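Local coordinates for protein dihydrodipicolinate synthase (Bacillus clausii KSM-K16, PDB 3E96) that probably catalyses, as a lyase of the DapA family, the condensation step that gives 4-hydroxy-tetrahydrodipicolinate in lysine biosynthesis, at residues P139-F144 and N162-K167; V110-P115 and Y126-D131. All blocks are in the same frame, centred on the assembly; numbering follows the deposited sequence.

How the contacts relate
Both contacts are buried and belong to one TIM barrel, and their centres lie about 9 Å apart. Contact 1 pairs two neighbouring strands of the barrel wall, 140-144 and 163-168. Contact 2 lies further out, where the end of strand 109-112 and the turn after it meet helix 122-136. Strand 109-112 also pairs with strand 140-144, with Leu141 N facing Val110 O and Leu141 O facing Ile112 N, so the two contacts share a sheet. Their chemistry differs with their place. Contact 1 rests on backbone hydrogen bonds and holds two predicted active-site residues. Contact 2 has no direct hydrogen bond and relies on aromatic and aliphatic packing, plus one water.

Contact 1 of 2, residues P139-F144 and N162-K167; sequences PSLVYF and NLVGVK
Ser140 to Phe144 and Leu163 to Lys167 are adjacent parallel strands of the TIM barrel, joined through helix 152-157 as a beta-alpha-beta unit. Five backbone hydrogen bonds tie them. Ser140 N gives the shortest, 2.7 Å to Asn162 O. Val164 N bonds Ser140 O, Lys167 N bonds Val142 O, and Phe144 N bonds Lys167 O. A beta bulge at Val164 shifts the register by one, so Leu141 pairs with Gly165. Val142 N reaches Gly165 O at a longer 3.3 Å.

The Val142 and Leu163 side chains cross at about a right angle, Val142 CG1 lying 3.8 Å from Leu163 CD1. Val142 CG2 meets Val166 CG2 at 3.8 Å. On the other face, Leu141 CD1 packs on Val164 CG2 at 3.8 Å, and Leu141 CD2 lies 4.2 Å from Lys167 CE. An alanine at Leu141 would probably open a gap beside Val164 CG2 and Lys167 CE.

Tyr143, the predicted proton donor/acceptor, bonds Gly194 O through OH. The extended chain of Lys167, the predicted Schiff-base lysine, crosses the Tyr143 side chain at about a right angle. Tyr143 CD1 lies 3.6 Å from Lys167 CB. Lys167 O lies over one ring face, toward the rim, and Lys167 CD at the edge, in plane.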
# COMPACT_ATOMS: atom_id res chain seq x y z
N PRO B 139 -23.15 5.25 5.72
CA PRO B 139 -22.92 5.53 4.30
C PRO B 139 -21.46 5.36 3.93
O PRO B 139 -20.57 5.92 4.58
CB PRO B 139 -23.41 6.97 4.16
CG PRO B 139 -24.57 7.00 5.13
CD PRO B 139 -23.96 6.31 6.34
N SER B 140 -21.21 4.58 2.88
CA SER B 140 -19.84 4.30 2.45
C SER B 140 -19.61 4.43 0.96
O SER B 140 -20.51 4.18 0.15
CB SER B 140 -19.45 2.87 2.85
OG SER B 140 -19.70 2.60 4.21
N LEU B 141 -18.39 4.83 0.60
CA LEU B 141 -17.97 4.91 -0.79
C LEU B 141 -16.75 4.01 -0.85
O LEU B 141 -16.10 3.77 0.17
CB LEU B 141 -17.54 6.32 -1.19
CG LEU B 141 -18.60 7.42 -1.31
CD1 LEU B 141 -18.96 7.94 0.07
CD2 LEU B 141 -18.04 8.54 -2.17
N VAL B 142 -16.44 3.49 -2.03
CA VAL B 142 -15.25 2.66 -2.19
C VAL B 142 -14.38 3.27 -3.29
O VAL B 142 -14.90 3.79 -4.28
CB VAL B 142 -15.61 1.20 -2.58
CG1 VAL B 142 -16.48 0.56 -1.49
CG2 VAL B 142 -16.32 1.18 -3.91
N TYR B 143 -13.07 3.22 -3.08
CA TYR B 143 -12.11 3.74 -4.06
C TYR B 143 -11.61 2.50 -4.79
O TYR B 143 -10.86 1.70 -4.24
CB TYR B 143 -10.95 4.45 -3.36
CG TYR B 143 -10.19 5.37 -4.30
CD1 TYR B 143 -10.66 6.65 -4.58
CD2 TYR B 143 -9.02 4.95 -4.93
CE1 TYR B 143 -9.99 7.49 -5.47
CE2 TYR B 143 -8.34 5.78 -5.82
CZ TYR B 143 -8.83 7.05 -6.09
OH TYR B 143 -8.16 7.86 -6.97
N PHE B 144 -12.04 2.35 -6.04
CA PHE B 144 -11.73 1.18 -6.87
C PHE B 144 -10.67 1.57 -7.90
O PHE B 144 -10.98 2.27 -8.86
CB PHE B 144 -13.03 0.75 -7.56
CG PHE B 144 -13.04 -0.67 -8.03
CD1 PHE B 144 -13.19 -1.71 -7.12
CD2 PHE B 144 -12.93 -0.96 -9.38
CE1 PHE B 144 -13.24 -3.03 -7.55
CE2 PHE B 144 -12.97 -2.28 -9.83
CZ PHE B 144 -13.12 -3.32 -8.91
N ASN B 162 -25.92 0.58 2.26
CA ASN B 162 -25.02 1.65 2.64
C ASN B 162 -23.92 2.00 1.65
O ASN B 162 -23.09 2.86 1.93
CB ASN B 162 -24.44 1.37 4.02
CG ASN B 162 -25.44 1.63 5.12
OD1 ASN B 162 -25.57 0.86 6.07
ND2 ASN B 162 -26.16 2.74 5.00
N LEU B 163 -23.89 1.33 0.50
CA LEU B 163 -22.89 1.68 -0.51
C LEU B 163 -23.57 2.80 -1.29
O LEU B 163 -24.50 2.55 -2.08
CB LEU B 163 -22.57 0.51 -1.44
CG LEU B 163 -21.54 0.85 -2.52
CD1 LEU B 163 -20.20 1.16 -1.87
CD2 LEU B 163 -21.40 -0.30 -3.50
N VAL B 164 -23.13 4.04 -1.07
CA VAL B 164 -23.74 5.18 -1.74
C VAL B 164 -22.98 5.71 -2.94
O VAL B 164 -23.49 6.55 -3.68
CB VAL B 164 -23.96 6.35 -0.74
CG1 VAL B 164 -24.87 5.90 0.38
CG2 VAL B 164 -22.63 6.83 -0.19
N GLY B 165 -21.75 5.24 -3.13
CA GLY B 165 -20.98 5.72 -4.26
C GLY B 165 -19.70 4.97 -4.50
O GLY B 165 -19.19 4.25 -3.64
N VAL B 166 -19.17 5.14 -5.71
CA VAL B 166 -17.93 4.49 -6.09
C VAL B 166 -17.03 5.51 -6.76
O VAL B 166 -17.44 6.19 -7.70
CB VAL B 166 -18.18 3.35 -7.10
CG1 VAL B 166 -16.84 2.82 -7.62
CG2 VAL B 166 -18.98 2.23 -6.46
N LYS B 167 -15.81 5.65 -6.25
CA LYS B 167 -14.85 6.54 -6.87
C LYS B 167 -14.07 5.59 -7.76
O LYS B 167 -13.17 4.89 -7.30
CB LYS B 167 -13.95 7.19 -5.81
CG LYS B 167 -14.66 8.28 -5.02
CD LYS B 167 -13.73 8.99 -4.05
CE LYS B 167 -14.43 10.18 -3.41
NZ LYS B 167 -13.53 10.91 -2.48

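Contact 2 of 2, residues V110-P115 and Y126-D131; sequences VMIHMP and YAYFRD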
# COMPACT_ATOMS: atom_id res chain seq x y z
N VAL B 110 -18.04 7.55 4.95
CA VAL B 110 -16.64 7.14 4.90
C VAL B 110 -16.31 6.72 3.48
O VAL B 110 -17.19 6.34 2.71
CB VAL B 110 -16.34 5.94 5.83
CG1 VAL B 110 -16.55 6.32 7.28
CG2 VAL B 110 -17.21 4.74 5.44
N MET B 111 -15.03 6.84 3.12
CA MET B 111 -14.55 6.39 1.82
C MET B 111 -13.54 5.30 2.15
O MET B 111 -12.54 5.55 2.82
CB MET B 111 -13.84 7.50 1.03
CG MET B 111 -13.18 6.99 -0.28
SD MET B 111 -12.07 8.16 -1.10
CE MET B 111 -10.68 8.14 0.02
N ILE B 112 -13.81 4.09 1.69
CA ILE B 112 -12.90 2.99 1.96
C ILE B 112 -11.85 2.96 0.86
O ILE B 112 -12.16 2.72 -0.31
CB ILE B 112 -13.63 1.64 2.00
CG1 ILE B 112 -14.86 1.72 2.91
CG2 ILE B 112 -12.68 0.56 2.51
CD1 ILE B 112 -15.70 0.45 2.91
N HIS B 113 -10.60 3.21 1.24
CA HIS B 113 -9.49 3.19 0.30
C HIS B 113 -9.36 1.79 -0.27
O HIS B 113 -9.86 0.82 0.31
CB HIS B 113 -8.17 3.52 1.00
CG HIS B 113 -7.96 4.99 1.23
ND1 HIS B 113 -7.56 5.85 0.24
CD2 HIS B 113 -8.12 5.74 2.34
CE1 HIS B 113 -7.48 7.07 0.72
NE2 HIS B 113 -7.82 7.04 2.00
N MET B 114 -8.70 1.68 -1.41
CA MET B 114 -8.47 0.37 -2.01
C MET B 114 -7.48 -0.27 -1.04
O MET B 114 -6.54 0.38 -0.59
CB MET B 114 -7.81 0.54 -3.39
CG MET B 114 -7.64 -0.76 -4.17
SD MET B 114 -9.21 -1.39 -4.84
CE MET B 114 -8.75 -3.20 -5.18
N PRO B 115 -7.69 -1.55 -0.68
CA PRO B 115 -6.75 -2.17 0.25
C PRO B 115 -5.32 -2.13 -0.31
O PRO B 115 -5.12 -2.30 -1.52
CB PRO B 115 -7.30 -3.60 0.40
CG PRO B 115 -8.05 -3.83 -0.90
CD PRO B 115 -8.73 -2.50 -1.11
N TYR B 126 -14.01 -8.16 -2.73
CA TYR B 126 -15.44 -8.03 -2.52
C TYR B 126 -15.72 -8.19 -1.02
O TYR B 126 -16.39 -7.36 -0.41
CB TYR B 126 -16.19 -9.11 -3.29
CG TYR B 126 -17.62 -9.28 -2.83
CD1 TYR B 126 -18.60 -8.35 -3.19
CD2 TYR B 126 -17.97 -10.32 -1.97
CE1 TYR B 126 -19.91 -8.46 -2.70
CE2 TYR B 126 -19.26 -10.43 -1.48
CZ TYR B 126 -20.22 -9.51 -1.84
OH TYR B 126 -21.50 -9.62 -1.34
N ALA B 127 -15.20 -9.26 -0.43
CA ALA B 127 -15.40 -9.53 0.99
C ALA B 127 -14.83 -8.40 1.84
O ALA B 127 -15.44 -7.99 2.83
CB ALA B 127 -14.74 -10.85 1.37
N TYR B 128 -13.66 -7.90 1.46
CA TYR B 128 -13.03 -6.81 2.20
C TYR B 128 -13.98 -5.62 2.34
O TYR B 128 -14.27 -5.18 3.45
CB TYR B 128 -11.75 -6.35 1.48
CG TYR B 128 -11.06 -5.20 2.17
CD1 TYR B 128 -10.31 -5.40 3.33
CD2 TYR B 128 -11.18 -3.90 1.68
CE1 TYR B 128 -9.70 -4.33 3.99
CE2 TYR B 128 -10.58 -2.82 2.32
CZ TYR B 128 -9.84 -3.04 3.48
OH TYR B 128 -9.26 -1.98 4.12
N PHE B 129 -14.47 -5.12 1.22
CA PHE B 129 -15.38 -3.98 1.24
C PHE B 129 -16.71 -4.33 1.91
O PHE B 129 -17.22 -3.57 2.73
CB PHE B 129 -15.64 -3.48 -0.18
CG PHE B 129 -14.47 -2.76 -0.80
CD1 PHE B 129 -13.89 -1.67 -0.15
CD2 PHE B 129 -13.96 -3.15 -2.03
CE1 PHE B 129 -12.82 -0.97 -0.73
CE2 PHE B 129 -12.90 -2.46 -2.62
CZ PHE B 129 -12.33 -1.37 -1.96
N ARG B 130 -17.27 -5.49 1.56
CA ARG B 130 -18.54 -5.90 2.14
C ARG B 130 -18.48 -5.97 3.66
O ARG B 130 -19.36 -5.43 4.34
CB ARG B 130 -18.96 -7.26 1.60
CG ARG B 130 -20.30 -7.74 2.13
CD ARG B 130 -20.37 -9.25 2.05
NE ARG B 130 -19.26 -9.85 2.78
CZ ARG B 130 -18.92 -11.13 2.70
NH1 ARG B 130 -19.61 -11.95 1.92
NH2 ARG B 130 -17.89 -11.59 3.40
N ASP B 131 -17.46 -6.63 4.20
CA ASP B 131 -17.33 -6.77 5.65
C ASP B 131 -17.30 -5.43 6.37
O ASP B 131 -17.93 -5.26 7.42
CB ASP B 131 -16.07 -7.56 6.01
CG ASP B 131 -16.17 -9.03 5.64
OD1 ASP B 131 -17.29 -9.50 5.34
OD2 ASP B 131 -15.13 -9.72 5.66
O HOH W 1 -8.49 0.05 2.47
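The first half of a beta-alpha-beta unit of the TIM barrel closes here, as helix 122-136 packs back on the end of strand 109-112 and the turn that follows. Ile112 and Phe129 carry the centre. Ile112 CG2 lies in the plane of the Phe129 ring at its edge, 3.6 Å from Phe129 CE1. Phe129 CG lies beside the backbone N (chi1 -72°), and the end of the side chain comes nearer 110-115 than its CB direction suggests. Phe129 CZ meets Pro115 CD at 3.9 Å. Met114 SD makes a Met-aromatic contact at the edge of the same ring, 5.5 Å from the centroid.

Tyr128 shares Pro115 and Ile112 with Phe129. Pro115 CB sits over one face of the Tyr128 ring in a CH-pi contact, 4.0 Å from the centroid. Ile112 CG2 also touches Tyr128 CE2, at 4.0 Å.

The polar link is indirect. One water donates to both His113 O and Tyr128 OH, at 2.7 Å from each. Tyr128 OH also bonds Tyr90 O, so the hydroxyl has two partners.

Tyr128 touches Ala280 and Pro115 touches Pro281, both of the second subunit, which places this helix and turn at the dimer contact. Within the chain, Phe129 packs on Leu157 of helix 152-157 and on Val142 of strand 140-144.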